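PDB 3EGL: DegV domain-containing protein Cgl2349/cg2579, which binds long-chain fatty acids such as palmitate and may take part in lipid transport or fatty acid metabolism. Local coordinates for residues A[100-105]-A[172-177]; A[25-30]-A[55-60]. All coordinates share one frame; numbering follows the deposited sequence.

Interaction 1 of 2, residues A[100-105]-A[172-177]; sequences SSLGMA and MRFNGG
Leu102 lays one of its methyl groups on the flat of the Phe174 ring, and that pair makes the larger half of the contact between the 100-105 loop and the 172-177 strand end; Ser100 against Gly177 makes most of the rest. From its root outward, the leucine starts with a CB that points toward the strand but stays too far back to touch the ring. CG lies between the backbone N and the carbonyl carbon (chi1 74°), and this torsion directs the branch across at the phenylalanine. CD1 makes the lesser approach, with Phe174 CZ 3.9 Å away. CD2 does the real work: it sits 3.4 Å from the ring centroid, only 16° off the normal, in a clear CH-pi contact. Its closest ring atom is Phe174 CE2 at 3.3 Å, so the methyl is shifted slightly toward that rim. The two side chains run at about a right angle to one another. In the ring plane, the carbonyl Gly177 O comes up to the edge, 3.5 Å from Phe174 CD1. Farther along, Ser100 CB reaches Gly177 N at 3.8 Å, a plain van der Waals touch against the glycine turn that joins strands 171-175 and 178-181. Leu75 touches both Leu102 and Phe174, while Met179, Thr139 and Ile141 on the neighbouring strands also pack against the Phe174 side chain. A bound palmitic acid lies about 4 Å from the Leu102 side chain, and the fatty-acid-binding Ser76 is about 8 Å from it, side chain to side chain. With no hydrogen bond joining the two segments, the Leu102-Phe174 pair is an apolar seam held by dispersion and the ring face, consistent with a greasy wall beside the lipid tail.

Interaction 2 of 2, residues A[25-30]-A[55-60]; sequences DITVIN and ARQLER
The carboxamide of Gln57 is the flat group that meets Thr27, and it does so with a face: Thr27 OG1 stands almost straight above the amide carbon, 3.1 Å from Gln57 CD. Thr27 CG2 lies farther off on the same face, 4.0 Å from Gln57 CD. The end of the Gln57 amide lies over one face of the Arg60 guanidinium, about one turn further along the helix, displaced toward its rim. The two touching side chains come from opposite directions. Thr27 projects from its strand with OG1 beside the backbone N (chi1 -55°), which sets the hydroxyl in front of the helix. Gln57 reaches back with a chain that bends at chi2 (-38°), bringing the broad side of its amide round to the threonine. Nearby, Asp25 ends helix 18-23 in a Schellman motif and forms a salt bridge with Arg7; its OD1 remains 5.4 Å from Arg60 NH2, an attraction across a gap at most. Thr27 is backbone-bonded to Val8 and Val10 of strand 7-11, while Gln57 also rests on Ile9 and Val66. This is helix-on-sheet packing, with helix 47-60 lying against the largely parallel sheet, as in an alpha-beta-alpha sandwich.

Overall arrangement
From the N terminus, the chain runs through strand 7-11 and helix 18-23 into strand 26-35, then through strand 40-43 to helix 47-60. Interaction 2 closes that 24-residue excursion, tying the helix to the five-stranded sheet. Strands 66-69 and 94-97 complete the sheet before interaction 1 opens. Its 66-residue loop holds most of helix 104-116, helix 123-133 and strand 137-142, and it closes at the end of strand 171-175. The two loops follow one another in series, neither nesting nor crossing, with centres 24 Å apart. Interaction 2 stays within the first half of the chain, joining a helix to its sheet; interaction 1 joins that half to the six-stranded sheet, near the bound fatty acid.

Interaction 1 of 2, residues A[100-105]-A[172-177]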
loop_
_atom_site.group_PDB
_atom_site.type_symbol
_atom_site.label_atom_id
_atom_site.label_comp_id
_atom_site.label_asym_id
_atom_site.label_seq_id
_atom_site.Cartn_x
_atom_site.Cartn_y
_atom_site.Cartn_z
ATOM N N SER A 100 -1.665 -8.573 -2.538
ATOM C CA SER A 100 -3.047 -8.413 -2.015
ATOM C C SER A 100 -3.172 -7.182 -1.096
ATOM O O SER A 100 -3.835 -7.219 -0.069
ATOM C CB SER A 100 -3.531 -9.692 -1.275
ATOM O OG SER A 100 -3.669 -10.757 -2.206
ATOM N N SER A 101 -2.511 -6.096 -1.453
ATOM C CA SER A 101 -2.545 -4.949 -0.602
ATOM C C SER A 101 -2.124 -3.754 -1.414
ATOM O O SER A 101 -1.827 -3.878 -2.633
ATOM C CB SER A 101 -1.614 -5.174 0.573
ATOM O OG SER A 101 -1.836 -4.215 1.595
ATOM N N LEU A 102 -2.113 -2.601 -0.755
ATOM C CA LEU A 102 -1.656 -1.363 -1.340
ATOM C C LEU A 102 -1.249 -0.441 -0.199
ATOM O O LEU A 102 -1.577 -0.702 0.983
ATOM C CB LEU A 102 -2.787 -0.726 -2.165
ATOM C CG LEU A 102 -3.946 -0.069 -1.395
ATOM C CD1 LEU A 102 -4.910 0.569 -2.378
ATOM C CD2 LEU A 102 -4.671 -1.044 -0.464
ATOM N N GLY A 103 -0.546 0.638 -0.534
ATOM C CA GLY A 103 -0.205 1.629 0.464
ATOM C C GLY A 103 0.919 1.162 1.351
ATOM O O GLY A 103 1.686 0.254 0.986
HETATM N N MSE A 104 1.033 1.780 2.520
HETATM C CA MSE A 104 2.143 1.463 3.405
HETATM C C MSE A 104 2.202 0.037 4.025
HETATM O O MSE A 104 3.252 -0.359 4.558
HETATM C CB MSE A 104 2.265 2.538 4.478
HETATM C CG MSE A 104 2.888 3.833 4.002
HETATM SE SE MSE A 104 4.784 3.569 3.544
HETATM C CE MSE A 104 5.367 2.920 5.297
ATOM N N ALA A 105 1.150 -0.781 3.940
ATOM C CA ALA A 105 1.395 -2.200 4.253
ATOM C C ALA A 105 2.481 -2.756 3.253
ATOM O O ALA A 105 3.470 -3.424 3.646
ATOM C CB ALA A 105 0.110 -3.012 4.228
HETATM N N MSE A 172 -13.396 1.700 5.193
HETATM C CA MSE A 172 -13.195 0.579 4.284
HETATM C C MSE A 172 -11.996 -0.240 4.767
HETATM O O MSE A 172 -11.116 0.273 5.453
HETATM C CB MSE A 172 -12.930 1.058 2.852
HETATM C CG MSE A 172 -13.953 2.074 2.290
HETATM SE SE MSE A 172 -15.805 1.449 2.152
HETATM C CE MSE A 172 -15.494 -0.064 0.944
ATOM N N ARG A 173 -11.956 -1.500 4.368
ATOM C CA ARG A 173 -10.859 -2.366 4.672
ATOM C C ARG A 173 -10.578 -3.264 3.463
ATOM O O ARG A 173 -11.486 -3.648 2.765
ATOM C CB ARG A 173 -11.261 -3.157 5.899
ATOM C CG ARG A 173 -10.522 -4.401 6.207
ATOM C CD ARG A 173 -11.298 -5.032 7.355
ATOM N NE ARG A 173 -10.966 -6.432 7.604
ATOM C CZ ARG A 173 -9.800 -6.837 8.081
ATOM N NH1 ARG A 173 -9.578 -8.126 8.288
ATOM N NH2 ARG A 173 -8.853 -5.936 8.327
ATOM N N PHE A 174 -9.309 -3.564 3.214
ATOM C CA PHE A 174 -8.910 -4.629 2.278
ATOM C C PHE A 174 -8.745 -5.973 2.887
ATOM O O PHE A 174 -7.949 -6.120 3.773
ATOM C CB PHE A 174 -7.608 -4.258 1.628
ATOM C CG PHE A 174 -7.729 -3.049 0.849
ATOM C CD1 PHE A 174 -8.145 -3.117 -0.466
ATOM C CD2 PHE A 174 -7.555 -1.803 1.467
ATOM C CE1 PHE A 174 -8.332 -1.925 -1.218
ATOM C CE2 PHE A 174 -7.720 -0.599 0.751
ATOM C CZ PHE A 174 -8.113 -0.659 -0.615
ATOM N N ASN A 175 -9.485 -6.951 2.398
ATOM C CA ASN A 175 -9.360 -8.332 2.834
ATOM C C ASN A 175 -9.314 -9.194 1.618
ATOM O O ASN A 175 -10.163 -9.054 0.738
ATOM C CB ASN A 175 -10.567 -8.771 3.675
ATOM C CG ASN A 175 -10.297 -8.696 5.172
ATOM O OD1 ASN A 175 -9.647 -7.770 5.650
ATOM N ND2 ASN A 175 -10.797 -9.672 5.914
ATOM N N GLY A 176 -8.341 -10.097 1.569
ATOM C CA GLY A 176 -8.163 -10.943 0.401
ATOM C C GLY A 176 -8.018 -10.112 -0.867
ATOM O O GLY A 176 -8.631 -10.430 -1.877
ATOM N N GLY A 177 -7.229 -9.040 -0.813
ATOM C CA GLY A 177 -7.095 -8.113 -1.951
ATOM C C GLY A 177 -8.287 -7.173 -2.219
ATOM O O GLY A 177 -8.086 -5.968 -2.535
#

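Interaction 2 of 2, residues A[25-30]-A[55-60]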
loop_
_atom_site.group_PDB
_atom_site.type_symbol
_atom_site.label_atom_id
_atom_site.label_comp_id
_atom_site.label_asym_id
_atom_site.label_seq_id
_atom_site.Cartn_x
_atom_site.Cartn_y
_atom_site.Cartn_z
ATOM N N ASP A 25 17.291 3.290 -0.729
ATOM C CA ASP A 25 17.601 2.824 -2.082
ATOM C C ASP A 25 16.498 1.895 -2.659
ATOM O O ASP A 25 16.754 0.875 -3.347
ATOM C CB ASP A 25 18.954 2.147 -2.073
ATOM C CG ASP A 25 19.612 2.154 -3.418
ATOM O OD1 ASP A 25 19.105 2.782 -4.367
ATOM O OD2 ASP A 25 20.673 1.523 -3.545
ATOM N N ILE A 26 15.258 2.247 -2.345
ATOM C CA ILE A 26 14.123 1.561 -2.913
ATOM C C ILE A 26 13.735 2.336 -4.182
ATOM O O ILE A 26 13.567 3.550 -4.136
ATOM C CB ILE A 26 12.951 1.525 -1.905
ATOM C CG1 ILE A 26 13.349 0.668 -0.693
ATOM C CG2 ILE A 26 11.659 1.000 -2.556
ATOM C CD1 ILE A 26 12.344 0.694 0.443
ATOM N N THR A 27 13.599 1.619 -5.296
ATOM C CA THR A 27 13.204 2.236 -6.542
ATOM C C THR A 27 11.674 2.365 -6.544
ATOM O O THR A 27 10.945 1.376 -6.271
ATOM C CB THR A 27 13.673 1.378 -7.752
ATOM O OG1 THR A 27 15.082 1.151 -7.656
ATOM C CG2 THR A 27 13.393 2.072 -9.090
ATOM N N VAL A 28 11.199 3.579 -6.839
ATOM C CA VAL A 28 9.757 3.838 -6.974
ATOM C C VAL A 28 9.337 4.049 -8.466
ATOM O O VAL A 28 9.889 4.902 -9.142
ATOM C CB VAL A 28 9.343 5.030 -6.064
ATOM C CG1 VAL A 28 7.816 5.311 -6.151
ATOM C CG2 VAL A 28 9.810 4.761 -4.592
ATOM N N ILE A 29 8.399 3.253 -8.982
ATOM C CA ILE A 29 7.856 3.538 -10.327
ATOM C C ILE A 29 6.478 4.116 -10.184
ATOM O O ILE A 29 5.620 3.498 -9.543
ATOM C CB ILE A 29 7.684 2.260 -11.212
ATOM C CG1 ILE A 29 8.823 1.306 -11.002
ATOM C CG2 ILE A 29 7.588 2.643 -12.725
ATOM C CD1 ILE A 29 8.493 -0.027 -11.542
ATOM N N ASN A 30 6.238 5.258 -10.800
ATOM C CA ASN A 30 4.926 5.913 -10.705
ATOM C C ASN A 30 3.807 5.298 -11.550
ATOM O O ASN A 30 3.968 5.125 -12.765
ATOM C CB ASN A 30 5.059 7.400 -11.062
ATOM C CG ASN A 30 5.870 8.167 -10.030
ATOM O OD1 ASN A 30 6.032 7.724 -8.891
ATOM N ND2 ASN A 30 6.411 9.306 -10.430
ATOM N N ALA A 55 14.986 -4.288 -15.739
ATOM C CA ALA A 55 16.264 -4.540 -16.381
ATOM C C ALA A 55 17.222 -3.512 -15.845
ATOM O O ALA A 55 18.378 -3.813 -15.591
ATOM C CB ALA A 55 16.159 -4.408 -17.886
ATOM N N ARG A 56 16.735 -2.285 -15.679
ATOM C CA ARG A 56 17.613 -1.235 -15.195
ATOM C C ARG A 56 18.103 -1.486 -13.731
ATOM O O ARG A 56 19.304 -1.289 -13.406
ATOM C CB ARG A 56 17.026 0.151 -15.486
ATOM C CG ARG A 56 17.261 1.103 -14.400
ATOM C CD ARG A 56 17.310 2.596 -14.776
ATOM N NE ARG A 56 16.717 3.050 -16.038
ATOM C CZ ARG A 56 17.404 3.772 -16.930
ATOM N NH1 ARG A 56 18.686 4.095 -16.712
ATOM N NH2 ARG A 56 16.821 4.178 -18.039
ATOM N N GLN A 57 17.222 -2.013 -12.890
ATOM C CA GLN A 57 17.628 -2.376 -11.526
ATOM C C GLN A 57 18.538 -3.624 -11.480
ATOM O O GLN A 57 19.448 -3.682 -10.658
ATOM C CB GLN A 57 16.423 -2.502 -10.567
ATOM C CG GLN A 57 15.698 -1.159 -10.246
ATOM C CD GLN A 57 16.676 -0.003 -10.106
ATOM O OE1 GLN A 57 16.555 0.990 -10.799
ATOM N NE2 GLN A 57 17.680 -0.156 -9.254
ATOM N N LEU A 58 18.303 -4.591 -12.368
ATOM C CA LEU A 58 19.190 -5.712 -12.536
ATOM C C LEU A 58 20.574 -5.272 -12.940
ATOM O O LEU A 58 21.549 -5.707 -12.340
ATOM C CB LEU A 58 18.677 -6.712 -13.568
ATOM C CG LEU A 58 17.572 -7.639 -13.077
ATOM C CD1 LEU A 58 16.943 -8.345 -14.273
ATOM C CD2 LEU A 58 18.125 -8.682 -12.039
ATOM N N GLU A 59 20.668 -4.404 -13.939
ATOM C CA GLU A 59 21.963 -3.895 -14.357
ATOM C C GLU A 59 22.683 -3.222 -13.184
ATOM O O GLU A 59 23.870 -3.458 -12.959
ATOM C CB GLU A 59 21.838 -2.941 -15.550
ATOM C CG GLU A 59 23.143 -2.410 -16.037
ATOM C CD GLU A 59 24.078 -3.496 -16.630
ATOM O OE1 GLU A 59 23.607 -4.597 -16.995
ATOM O OE2 GLU A 59 25.294 -3.226 -16.773
ATOM N N ARG A 60 21.955 -2.422 -12.425
ATOM C CA ARG A 60 22.538 -1.638 -11.341
ATOM C C ARG A 60 22.988 -2.544 -10.185
ATOM O O ARG A 60 24.021 -2.308 -9.602
ATOM C CB ARG A 60 21.548 -0.569 -10.856
ATOM C CG ARG A 60 22.113 0.425 -9.864
ATOM C CD ARG A 60 21.082 1.497 -9.499
ATOM N NE ARG A 60 20.770 2.341 -10.646
ATOM C CZ ARG A 60 19.761 3.221 -10.710
ATOM N NH1 ARG A 60 19.581 3.931 -11.819
ATOM N NH2 ARG A 60 18.918 3.384 -9.686
#